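Local coordinates for malonyl CoA-acyl carrier protein transacylase (Burkholderia pseudomallei, PDB 3G87) that probably transfers the malonyl group from malonyl-CoA to the phosphopantetheine arm of holo acyl carrier protein, releasing free CoA, at residues Q35-L40 with F107-K112; A98-C104 with A217-V223; D126-A130 with P168-I172; N158-Q162 with T286-Q290. All coordinates share one frame; numbering follows the deposited sequence.

In the fold
From the N terminus, helix 30-40 comes first; interaction 1 brings it against helix 107-123, and interaction 2 ties the end of helix 94-101 to the loop that leads into strand 223-224. Because 98-104 precedes 107-112, these two contacts cross along the chain, and they touch where the Leu100 side chain meets the backbone of Phe107. Interaction 3 closes a loop of 37 residues holding helix 137-146 and the 153-159/162-168 hairpin, joining strand 127-133 to the start of helix 169-175, all within the span bridged by interaction 2. Interaction 4 crosses interactions 2 and 3, linking that hairpin to C-terminal helix 279-289, on the opposite side of the chain's centre from interaction 1.

Interaction 1: residues Q35-L40 with F107-K112; sequences QADAVL and FETGLK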
loop_
_atom_site.group_PDB
_atom_site.type_symbol
_atom_site.label_atom_id
_atom_site.label_comp_id
_atom_site.label_asym_id
_atom_site.label_seq_id
_atom_site.Cartn_x
_atom_site.Cartn_y
_atom_site.Cartn_z
ATOM N N GLN A 35 12.563 17.866 -8.102
ATOM C CA GLN A 35 11.198 17.829 -8.613
ATOM C C GLN A 35 10.198 17.555 -7.493
ATOM O O GLN A 35 9.091 18.094 -7.497
ATOM C CB GLN A 35 11.003 16.743 -9.698
ATOM C CG GLN A 35 11.725 17.024 -10.970
ATOM C CD GLN A 35 11.605 15.882 -11.965
ATOM O OE1 GLN A 35 11.019 14.810 -11.697
ATOM N NE2 GLN A 35 12.150 16.115 -13.142
ATOM N N ALA A 36 10.572 16.686 -6.560
ATOM C CA ALA A 36 9.650 16.316 -5.490
ATOM C C ALA A 36 9.515 17.483 -4.506
ATOM O O ALA A 36 8.399 17.797 -4.110
ATOM C CB ALA A 36 10.097 15.003 -4.770
ATOM N N ASP A 37 10.630 18.130 -4.116
ATOM C CA ASP A 37 10.506 19.322 -3.249
ATOM C C ASP A 37 9.631 20.383 -3.905
ATOM O O ASP A 37 8.868 21.053 -3.216
ATOM C CB ASP A 37 11.837 19.984 -2.912
ATOM C CG ASP A 37 12.829 19.048 -2.301
ATOM O OD1 ASP A 37 12.388 18.010 -1.740
ATOM O OD2 ASP A 37 14.053 19.377 -2.407
ATOM N N ALA A 38 9.723 20.571 -5.218
ATOM C CA ALA A 38 8.895 21.639 -5.805
ATOM C C ALA A 38 7.403 21.292 -5.811
ATOM O O ALA A 38 6.550 22.187 -5.776
ATOM C CB ALA A 38 9.406 22.043 -7.221
ATOM N N VAL A 39 7.069 19.994 -5.851
ATOM C CA VAL A 39 5.679 19.589 -5.933
ATOM C C VAL A 39 5.043 19.734 -4.546
ATOM O O VAL A 39 3.885 20.177 -4.368
ATOM C CB VAL A 39 5.565 18.137 -6.441
ATOM C CG1 VAL A 39 4.221 17.531 -6.002
ATOM C CG2 VAL A 39 5.747 18.042 -8.017
ATOM N N LEU A 40 5.861 19.395 -3.555
ATOM C CA LEU A 40 5.448 19.231 -2.190
ATOM C C LEU A 40 5.583 20.514 -1.372
ATOM O O LEU A 40 4.783 20.743 -0.443
ATOM C CB LEU A 40 6.318 18.146 -1.568
ATOM C CG LEU A 40 5.988 16.710 -1.962
ATOM C CD1 LEU A 40 7.105 15.860 -1.463
ATOM C CD2 LEU A 40 4.681 16.176 -1.371
ATOM N N PHE A 107 6.913 10.498 -12.876
ATOM C CA PHE A 107 7.269 10.615 -11.477
ATOM C C PHE A 107 6.548 11.751 -10.774
ATOM O O PHE A 107 5.988 11.563 -9.763
ATOM C CB PHE A 107 8.770 10.702 -11.309
ATOM C CG PHE A 107 9.216 11.041 -9.940
ATOM C CD1 PHE A 107 9.150 10.132 -8.928
ATOM C CD2 PHE A 107 9.716 12.275 -9.658
ATOM C CE1 PHE A 107 9.566 10.457 -7.704
ATOM C CE2 PHE A 107 10.125 12.576 -8.430
ATOM C CZ PHE A 107 10.047 11.668 -7.453
ATOM N N GLU A 108 6.549 12.917 -11.364
ATOM C CA GLU A 108 5.887 14.066 -10.818
ATOM C C GLU A 108 4.394 13.910 -10.737
ATOM O O GLU A 108 3.789 14.361 -9.829
ATOM C CB GLU A 108 6.195 15.316 -11.635
ATOM C CG GLU A 108 7.502 15.924 -11.406
ATOM C CD GLU A 108 7.975 16.780 -12.585
ATOM O OE1 GLU A 108 7.627 16.483 -13.717
ATOM O OE2 GLU A 108 8.682 17.749 -12.372
ATOM N N THR A 109 3.812 13.258 -11.710
ATOM C CA THR A 109 2.396 13.158 -11.759
ATOM C C THR A 109 1.913 12.219 -10.667
ATOM O O THR A 109 0.936 12.478 -10.071
ATOM C CB THR A 109 1.897 12.743 -13.143
ATOM O OG1 THR A 109 2.241 13.715 -14.091
ATOM C CG2 THR A 109 0.442 12.622 -13.161
ATOM N N GLY A 110 2.635 11.155 -10.397
ATOM C CA GLY A 110 2.285 10.231 -9.321
ATOM C C GLY A 110 2.396 10.918 -7.975
ATOM O O GLY A 110 1.510 10.763 -7.112
ATOM N N LEU A 111 3.440 11.735 -7.804
ATOM C CA LEU A 111 3.658 12.408 -6.561
ATOM C C LEU A 111 2.512 13.395 -6.367
ATOM O O LEU A 111 1.920 13.465 -5.284
ATOM C CB LEU A 111 5.044 13.065 -6.500
ATOM C CG LEU A 111 5.401 13.860 -5.223
ATOM C CD1 LEU A 111 5.381 12.964 -3.940
ATOM C CD2 LEU A 111 6.737 14.520 -5.368
ATOM N N LYS A 112 2.135 14.105 -7.429
ATOM C CA LYS A 112 0.957 14.946 -7.337
ATOM C C LYS A 112 -0.312 14.183 -6.942
ATOM O O LYS A 112 -1.097 14.669 -6.091
ATOM C CB LYS A 112 0.726 15.690 -8.650
ATOM C CG LYS A 112 1.620 16.890 -8.853
ATOM C CD LYS A 112 1.670 17.138 -10.333
ATOM C CE LYS A 112 1.859 18.592 -10.644
ATOM N NZ LYS A 112 2.639 18.795 -11.916
HETATM O O HOH W 1 8.235 19.733 -9.602
#
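The backbone O of Gln35 takes a hydrogen bond of 2.8 Å from water 1, which turns its other hydrogen weakly toward Glu108 OE2, a weak water bridge between segments that share no direct hydrogen bond. The same carboxylate lies stacked on the Gln35 amide, their planes 27° apart, and Glu108 OE2 approaches Gln35 CG to 3.4 Å. The extended Gln35 chain carries its amide past the carboxylate to Phe107, where Gln35 OE1 sits at the ring edge, 3.5 Å from Phe107 CD2 and near the ring plane. The contact joins two helices of the acyltransferase domain, 30-40 and 107-123; their segments 35-40 and 107-112 run in roughly the same direction, the axes 10.0 Å apart at closest and crossing at -34°. Leu111 is the central apolar residue between them. With CG anti to the backbone N (chi1 178°), it points at the facing helix and sets CD2 against Ala36 CA and CB, each at 3.4 Å, a tight carbon-carbon approach. Leu40 crosses Leu111 at about a right angle, touching its methyls. Val39 and Leu111 lie alongside with opposed directions, and Val39 CG1 is 3.9 Å from both Leu111 CG and Lys112 CG. Behind Leu111, Tyr67 and Val68 of helix 59-81 pack on its side chain, while Tyr67 OH is hydrogen-bonded to Phe107 O.

Interaction 2: residues A98-C104 with A217-V223; sequences ALLAAGC and ADPAIPV
A Schellman motif ends helix 94-101, and the loop 217-223 lies along this C-terminus. Gly103 has the positive phi of the motif (85°), and two bonds run back into the last turn, Gly103 N to Leu100 O and Cys104 N to Leu99 O. The carbonyls of Ala102 and Cys104, on either side of Gly103 in the sequence, face the loop, and each accepts a hydrogen bond in its carbonyl plane on a lone pair. Ala220 N reaches Ala102 O at 2.8 Å with an N-H...O angle of 161°, and Ala217 N reaches Cys104 O at 2.9 Å. Between these bonds the loop arches over Cys104, whose SG lies over the Pro219 ring, 3.7 Å from Pro219 CA and 3.9 Å from Pro219 CG. The methyl of Ala102 lies at the middle of the contact: Pro219 CB is 3.6 Å from Ala102 CB, and Val223 CG2 comes to 3.4 Å of the same carbon, which is close packing. Val223 divides its two methyls between helix residues. Its CG1, anti to the backbone N (chi1 173°), touches Ala98 CB at 3.6 Å and then Leu99 CD2, whereas CG2 lies over Ala98 O and Ala102. Around the contact, Leu88 of strand 87-90 packs on Ala101, Ala102 and Ile221, and Val237 and Leu241 of helix 237-243 pack on Leu99. The loop, coming from helix 201-211, passes along the end of helix 94-101 and enters strand 223-224, an outermost strand of the parallel sheet, beside strand 87-90.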
loop_
_atom_site.group_PDB
_atom_site.type_symbol
_atom_site.label_atom_id
_atom_site.label_comp_id
_atom_site.label_asym_id
_atom_site.label_seq_id
_atom_site.Cartn_x
_atom_site.Cartn_y
_atom_site.Cartn_z
ATOM N N ALA A 98 3.711 1.017 -8.396
ATOM C CA ALA A 98 3.432 -0.041 -9.430
ATOM C C ALA A 98 2.955 0.604 -10.728
ATOM O O ALA A 98 3.446 0.277 -11.806
ATOM C CB ALA A 98 2.347 -1.044 -8.931
ATOM N N LEU A 99 1.952 1.486 -10.623
ATOM C CA LEU A 99 1.442 2.231 -11.774
ATOM C C LEU A 99 2.551 3.083 -12.406
ATOM O O LEU A 99 2.650 3.141 -13.653
ATOM C CB LEU A 99 0.229 3.094 -11.395
ATOM C CG LEU A 99 -1.040 2.354 -10.928
ATOM C CD1 LEU A 99 -2.126 3.325 -10.376
ATOM C CD2 LEU A 99 -1.587 1.465 -12.095
ATOM N N LEU A 100 3.430 3.669 -11.566
ATOM C CA LEU A 100 4.576 4.421 -12.080
ATOM C C LEU A 100 5.497 3.532 -12.945
ATOM O O LEU A 100 5.811 3.880 -14.078
ATOM C CB LEU A 100 5.370 5.039 -10.932
ATOM C CG LEU A 100 6.650 5.743 -11.362
ATOM C CD1 LEU A 100 6.382 6.930 -12.295
ATOM C CD2 LEU A 100 7.483 6.204 -10.103
ATOM N N ALA A 101 5.910 2.382 -12.390
ATOM C CA ALA A 101 6.746 1.429 -13.100
ATOM C C ALA A 101 6.064 0.821 -14.289
ATOM O O ALA A 101 6.742 0.315 -15.129
ATOM C CB ALA A 101 7.255 0.332 -12.166
ATOM N N ALA A 102 4.733 0.878 -14.383
ATOM C CA ALA A 102 4.032 0.407 -15.597
ATOM C C ALA A 102 3.908 1.508 -16.654
ATOM O O ALA A 102 3.394 1.268 -17.752
ATOM C CB ALA A 102 2.635 -0.133 -15.249
ATOM N N GLY A 103 4.379 2.709 -16.338
ATOM C CA GLY A 103 4.400 3.756 -17.327
ATOM C C GLY A 103 3.088 4.495 -17.403
ATOM O O GLY A 103 2.878 5.241 -18.361
ATOM N N CYS A 104 2.230 4.337 -16.394
ATOM C CA CYS A 104 0.885 4.947 -16.410
ATOM C C CYS A 104 0.934 6.466 -16.221
ATOM O O CYS A 104 0.023 7.136 -16.683
ATOM C CB CYS A 104 -0.059 4.342 -15.350
ATOM S SG CYS A 104 -0.443 2.580 -15.641
ATOM N N ALA A 217 -2.079 6.613 -18.661
ATOM C CA ALA A 217 -1.846 5.608 -19.722
ATOM C C ALA A 217 -2.166 4.187 -19.241
ATOM O O ALA A 217 -2.137 3.905 -18.045
ATOM C CB ALA A 217 -0.389 5.725 -20.325
ATOM N N ASP A 218 -2.506 3.298 -20.168
ATOM C CA ASP A 218 -2.777 1.890 -19.826
ATOM C C ASP A 218 -1.415 1.291 -19.423
ATOM O O ASP A 218 -0.360 1.753 -19.926
ATOM C CB ASP A 218 -3.389 1.138 -21.027
ATOM C CG ASP A 218 -4.840 1.572 -21.348
ATOM O OD1 ASP A 218 -5.627 1.933 -20.429
ATOM O OD2 ASP A 218 -5.213 1.535 -22.540
ATOM N N PRO A 219 -1.404 0.297 -18.513
ATOM C CA PRO A 219 -0.080 -0.210 -18.069
ATOM C C PRO A 219 0.707 -0.974 -19.139
ATOM O O PRO A 219 0.147 -1.772 -19.866
ATOM C CB PRO A 219 -0.418 -1.152 -16.893
ATOM C CG PRO A 219 -1.813 -0.925 -16.547
ATOM C CD PRO A 219 -2.516 -0.316 -17.759
ATOM N N ALA A 220 2.012 -0.778 -19.169
ATOM C CA ALA A 220 2.844 -1.424 -20.131
ATOM C C ALA A 220 3.291 -2.783 -19.587
ATOM O O ALA A 220 3.768 -3.616 -20.358
ATOM C CB ALA A 220 4.018 -0.574 -20.381
ATOM N N ILE A 221 3.153 -2.970 -18.264
ATOM C CA ILE A 221 3.524 -4.193 -17.530
ATOM C C ILE A 221 2.313 -4.396 -16.579
ATOM O O ILE A 221 1.801 -3.403 -16.028
ATOM C CB ILE A 221 4.878 -4.027 -16.705
ATOM C CG1 ILE A 221 6.057 -3.687 -17.612
ATOM C CG2 ILE A 221 5.224 -5.291 -15.920
ATOM C CD1 ILE A 221 7.385 -3.367 -16.877
ATOM N N PRO A 222 1.791 -5.649 -16.464
ATOM C CA PRO A 222 0.548 -5.889 -15.691
ATOM C C PRO A 222 0.681 -5.391 -14.243
ATOM O O PRO A 222 1.696 -5.649 -13.588
ATOM C CB PRO A 222 0.414 -7.405 -15.683
ATOM C CG PRO A 222 1.154 -7.867 -16.959
ATOM C CD PRO A 222 2.190 -6.813 -17.297
ATOM N N VAL A 223 -0.314 -4.660 -13.763
ATOM C CA VAL A 223 -0.280 -4.177 -12.374
ATOM C C VAL A 223 -1.465 -4.813 -11.686
ATOM O O VAL A 223 -2.594 -4.685 -12.179
ATOM C CB VAL A 223 -0.372 -2.625 -12.327
ATOM C CG1 VAL A 223 -0.506 -2.153 -10.904
ATOM C CG2 VAL A 223 0.870 -1.980 -12.971
#

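Interaction 3: residues D126-A130 with P168-I172; sequences DGAMA and PAHEI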
loop_
_atom_site.group_PDB
_atom_site.type_symbol
_atom_site.label_atom_id
_atom_site.label_comp_id
_atom_site.label_asym_id
_atom_site.label_seq_id
_atom_site.Cartn_x
_atom_site.Cartn_y
_atom_site.Cartn_z
ATOM N N ASP A 126 -11.526 10.563 13.786
ATOM C CA ASP A 126 -12.336 9.630 14.511
ATOM C C ASP A 126 -12.313 8.154 14.085
ATOM O O ASP A 126 -13.005 7.391 14.609
ATOM C CB ASP A 126 -13.744 10.204 14.616
ATOM C CG ASP A 126 -13.806 11.456 15.497
ATOM O OD1 ASP A 126 -13.087 11.526 16.491
ATOM O OD2 ASP A 126 -14.563 12.384 15.205
ATOM N N GLY A 127 -11.445 7.769 13.183
ATOM C CA GLY A 127 -11.274 6.352 12.867
ATOM C C GLY A 127 -9.960 5.803 13.383
ATOM O O GLY A 127 -9.109 6.556 13.920
ATOM N N ALA A 128 -9.788 4.495 13.219
ATOM C CA ALA A 128 -8.612 3.794 13.623
ATOM C C ALA A 128 -8.483 2.450 12.862
ATOM O O ALA A 128 -9.427 2.010 12.151
ATOM C CB ALA A 128 -8.683 3.546 15.077
ATOM N N MET A 129 -7.333 1.785 13.064
ATOM C CA MET A 129 -7.035 0.471 12.482
ATOM C C MET A 129 -6.172 -0.349 13.446
ATOM O O MET A 129 -5.464 0.217 14.282
ATOM C CB MET A 129 -6.274 0.633 11.160
ATOM C CG MET A 129 -6.911 1.607 10.133
ATOM S SD MET A 129 -5.819 1.878 8.716
ATOM C CE MET A 129 -5.995 0.361 7.768
ATOM N N ALA A 130 -6.211 -1.666 13.307
ATOM C CA ALA A 130 -5.471 -2.574 14.140
ATOM C C ALA A 130 -5.240 -3.816 13.347
ATOM O O ALA A 130 -6.084 -4.246 12.591
ATOM C CB ALA A 130 -6.225 -2.887 15.384
ATOM N N PRO A 168 -14.613 2.973 13.520
ATOM C CA PRO A 168 -14.522 4.052 14.498
ATOM C C PRO A 168 -13.560 3.736 15.618
ATOM O O PRO A 168 -13.476 2.619 16.041
ATOM C CB PRO A 168 -15.934 4.179 15.018
ATOM C CG PRO A 168 -16.730 3.510 14.098
ATOM C CD PRO A 168 -15.959 2.436 13.475
ATOM N N ALA A 169 -12.833 4.729 16.047
ATOM C CA ALA A 169 -11.796 4.607 17.057
ATOM C C ALA A 169 -12.198 3.803 18.292
ATOM O O ALA A 169 -11.448 2.940 18.763
ATOM C CB ALA A 169 -11.302 6.026 17.459
ATOM N N HIS A 170 -13.382 4.074 18.824
ATOM C CA HIS A 170 -13.840 3.373 20.032
ATOM C C HIS A 170 -14.086 1.875 19.809
ATOM O O HIS A 170 -13.779 1.055 20.699
ATOM C CB HIS A 170 -15.036 4.102 20.640
ATOM C CG HIS A 170 -16.297 4.000 19.837
ATOM N ND1 HIS A 170 -17.241 3.013 20.060
ATOM C CD2 HIS A 170 -16.800 4.791 18.854
ATOM C CE1 HIS A 170 -18.253 3.178 19.221
ATOM N NE2 HIS A 170 -18.008 4.247 18.474
ATOM N N GLU A 171 -14.529 1.517 18.601
ATOM C CA GLU A 171 -14.784 0.124 18.220
ATOM C C GLU A 171 -13.480 -0.546 18.080
ATOM O O GLU A 171 -13.244 -1.646 18.630
ATOM C CB GLU A 171 -15.578 0.027 16.933
ATOM C CG GLU A 171 -17.053 0.422 17.124
ATOM C CD GLU A 171 -18.007 0.015 15.974
ATOM O OE1 GLU A 171 -17.588 -0.597 14.958
ATOM O OE2 GLU A 171 -19.221 0.323 16.087
ATOM N N ILE A 172 -12.566 0.120 17.394
ATOM C CA ILE A 172 -11.252 -0.465 17.272
ATOM C C ILE A 172 -10.666 -0.647 18.695
ATOM O O ILE A 172 -10.018 -1.664 18.973
ATOM C CB ILE A 172 -10.324 0.350 16.350
ATOM C CG1 ILE A 172 -10.756 0.216 14.857
ATOM C CG2 ILE A 172 -8.896 -0.054 16.579
ATOM C CD1 ILE A 172 -10.456 -1.154 14.129
#
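Ile172 leans its side chain against strand 127-133, where its CB lies 3.8 Å from Ala128 CB and its CG2 4.1 Å from Ala130 CB. The other branch, CG1, stands anti to the carbonyl carbon (chi1 -71°), which sets it 3.5 Å from Ala128 O and carries CD1 on toward Met129 CA. Ala128 CB also meets Ala169 CA at 3.8 Å, so the first turn of the helix fits over this small methyl. The turn is held by Ala169 N, which donates to Asp126 O at 3.0 Å; the bond is nearly straight at 168°, though the donor is tilted out of the carbonyl plane. Pro168, at the N-cap position, pairs with Gly127 as an antiparallel non-hydrogen-bonded bridge, and its own O accepts from Ile172 N. Farther out, Arg188 of strand 185-188 packs on Ala128, Ala169 and Ile172, and Ile165 of strand 162-168 on Ala130 and Ile172. Ala128 and Ala130 bond through their backbones to Gly167 and Ile165. The contact therefore belongs to the small antiparallel sheet, one of whose strands, 162-168, runs straight into helix 169-175, which folds back over a sheet face, as in the ferredoxin-like small subdomain of malonyl-CoA:ACP transacylases.

Interaction 4: residues N158-Q162 with T286-Q290; sequences NTPSQ and TIRRQ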
loop_
_atom_site.group_PDB
_atom_site.type_symbol
_atom_site.label_atom_id
_atom_site.label_comp_id
_atom_site.label_asym_id
_atom_site.label_seq_id
_atom_site.Cartn_x
_atom_site.Cartn_y
_atom_site.Cartn_z
ATOM N N ASN A 158 -3.940 -9.509 4.386
ATOM C CA ASN A 158 -2.512 -9.533 4.123
ATOM C C ASN A 158 -1.896 -10.930 3.949
ATOM O O ASN A 158 -1.063 -11.149 3.053
ATOM C CB ASN A 158 -1.776 -8.727 5.209
ATOM C CG ASN A 158 -1.852 -7.260 4.949
ATOM O OD1 ASN A 158 -2.016 -6.855 3.809
ATOM N ND2 ASN A 158 -1.781 -6.446 5.990
ATOM N N THR A 159 -2.276 -11.845 4.821
ATOM C CA THR A 159 -1.916 -13.276 4.704
ATOM C C THR A 159 -3.049 -13.989 5.382
ATOM O O THR A 159 -3.800 -13.328 6.090
ATOM C CB THR A 159 -0.579 -13.665 5.415
ATOM O OG1 THR A 159 -0.821 -13.914 6.808
ATOM C CG2 THR A 159 0.515 -12.570 5.222
ATOM N N PRO A 160 -3.174 -15.283 5.254
ATOM C CA PRO A 160 -4.296 -15.942 5.888
ATOM C C PRO A 160 -4.436 -15.761 7.385
ATOM O O PRO A 160 -5.535 -15.843 7.887
ATOM C CB PRO A 160 -4.107 -17.368 5.484
ATOM C CG PRO A 160 -3.429 -17.250 4.211
ATOM C CD PRO A 160 -2.462 -16.212 4.385
ATOM N N SER A 161 -3.354 -15.450 8.058
ATOM C CA SER A 161 -3.357 -15.204 9.476
ATOM C C SER A 161 -3.073 -13.779 9.844
ATOM O O SER A 161 -2.793 -13.508 10.973
ATOM C CB SER A 161 -2.329 -16.060 10.145
ATOM O OG SER A 161 -1.093 -15.895 9.514
ATOM N N GLN A 162 -3.151 -12.874 8.891
ATOM C CA GLN A 162 -2.845 -11.489 9.141
ATOM C C GLN A 162 -3.713 -10.533 8.394
ATOM O O GLN A 162 -3.624 -10.423 7.228
ATOM C CB GLN A 162 -1.387 -11.196 8.876
ATOM C CG GLN A 162 -0.440 -12.071 9.636
ATOM C CD GLN A 162 0.936 -12.010 9.094
ATOM O OE1 GLN A 162 1.446 -12.980 8.608
ATOM N NE2 GLN A 162 1.520 -10.854 9.138
ATOM N N THR A 286 5.074 -15.834 3.910
ATOM C CA THR A 286 3.989 -16.441 4.705
ATOM C C THR A 286 2.861 -16.965 3.834
ATOM O O THR A 286 2.424 -18.100 4.006
ATOM C CB THR A 286 3.451 -15.488 5.793
ATOM O OG1 THR A 286 4.531 -15.151 6.699
ATOM C CG2 THR A 286 2.288 -16.156 6.553
ATOM N N ILE A 287 2.478 -16.196 2.853
ATOM C CA ILE A 287 1.551 -16.575 1.843
ATOM C C ILE A 287 1.958 -17.858 1.140
ATOM O O ILE A 287 1.203 -18.770 1.084
ATOM C CB ILE A 287 1.299 -15.407 0.847
ATOM C CG1 ILE A 287 0.492 -14.317 1.501
ATOM C CG2 ILE A 287 0.515 -15.841 -0.281
ATOM C CD1 ILE A 287 0.866 -13.040 1.135
ATOM N N ARG A 288 3.176 -17.910 0.629
ATOM C CA ARG A 288 3.716 -19.086 -0.039
ATOM C C ARG A 288 3.800 -20.333 0.853
ATOM O O ARG A 288 3.511 -21.388 0.427
ATOM C CB ARG A 288 5.081 -18.818 -0.694
ATOM C CG ARG A 288 5.093 -17.801 -1.812
ATOM C CD ARG A 288 6.380 -17.693 -2.563
ATOM N NE ARG A 288 6.339 -18.560 -3.701
ATOM C CZ ARG A 288 7.031 -18.452 -4.798
ATOM N NH1 ARG A 288 6.803 -19.297 -5.706
ATOM N NH2 ARG A 288 7.931 -17.571 -4.988
ATOM N N ARG A 289 4.169 -20.177 2.096
ATOM C CA ARG A 289 4.204 -21.279 3.020
ATOM C C ARG A 289 2.823 -21.857 3.245
ATOM O O ARG A 289 2.672 -23.022 3.393
ATOM C CB ARG A 289 4.835 -20.835 4.332
ATOM C CG ARG A 289 5.502 -21.904 5.092
ATOM C CD ARG A 289 5.806 -21.494 6.501
ATOM N NE ARG A 289 4.654 -21.193 7.328
ATOM C CZ ARG A 289 4.371 -19.995 7.810
ATOM N NH1 ARG A 289 5.165 -18.998 7.527
ATOM N NH2 ARG A 289 3.299 -19.800 8.569
ATOM N N GLN A 290 1.829 -21.000 3.267
ATOM C CA GLN A 290 0.445 -21.388 3.320
ATOM C C GLN A 290 0.127 -21.623 1.840
ATOM O O GLN A 290 0.998 -21.688 1.065
ATOM C CB GLN A 290 -0.392 -20.341 4.075
ATOM C CG GLN A 290 0.105 -20.016 5.567
ATOM C CD GLN A 290 -0.441 -18.719 6.252
ATOM O OE1 GLN A 290 -0.519 -17.678 5.643
ATOM N NE2 GLN A 290 -0.752 -18.792 7.523
#
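Thr159 OG1, 3.8 Å from Thr286 CG2 across the contact, is spent on its own turn: it accepts from Ser161 N at 3.2 Å, an ST turn, and donates to Gln162 OE1 at 3.0 Å. This last bond arrives above the amide carbonyl plane of Gln162, 46° out of it, and not on a lone pair. The segment is the hairpin joining strands 153-159 and 162-168, a type I beta turn from Thr159 to Gln162 with a classic bulge: Asn158 N and Thr159 N both donate to Gln162 O. With chi1 84°, Thr159 OG1 sits between the backbone N and the carbonyl carbon, close enough to the turn for both bonds. No hydrogen bond crosses to helix 279-289, and the two parts meet by packing. Thr286 CG2 also reaches toward Gln162 OE1, from the opposite direction. Past the end of the helix, Gln290 stretches its extended side chain back toward the turn, but its amide is modelled too close to Pro160, and that placement is doubtful. The Asn158 side chain is engaged by another partner, His91 NE2, which bonds to its OD1. Leu283 of the same helix packs on Asn158, Thr159 and Gln162, and Ile255 of helix 251-264 packs on Ile287. Ile287 itself lays CG1 and CD1 against Thr159, each 4.1 Å from Thr159 CG2, and its CD1 comes to 3.3 Å of Asn158 O.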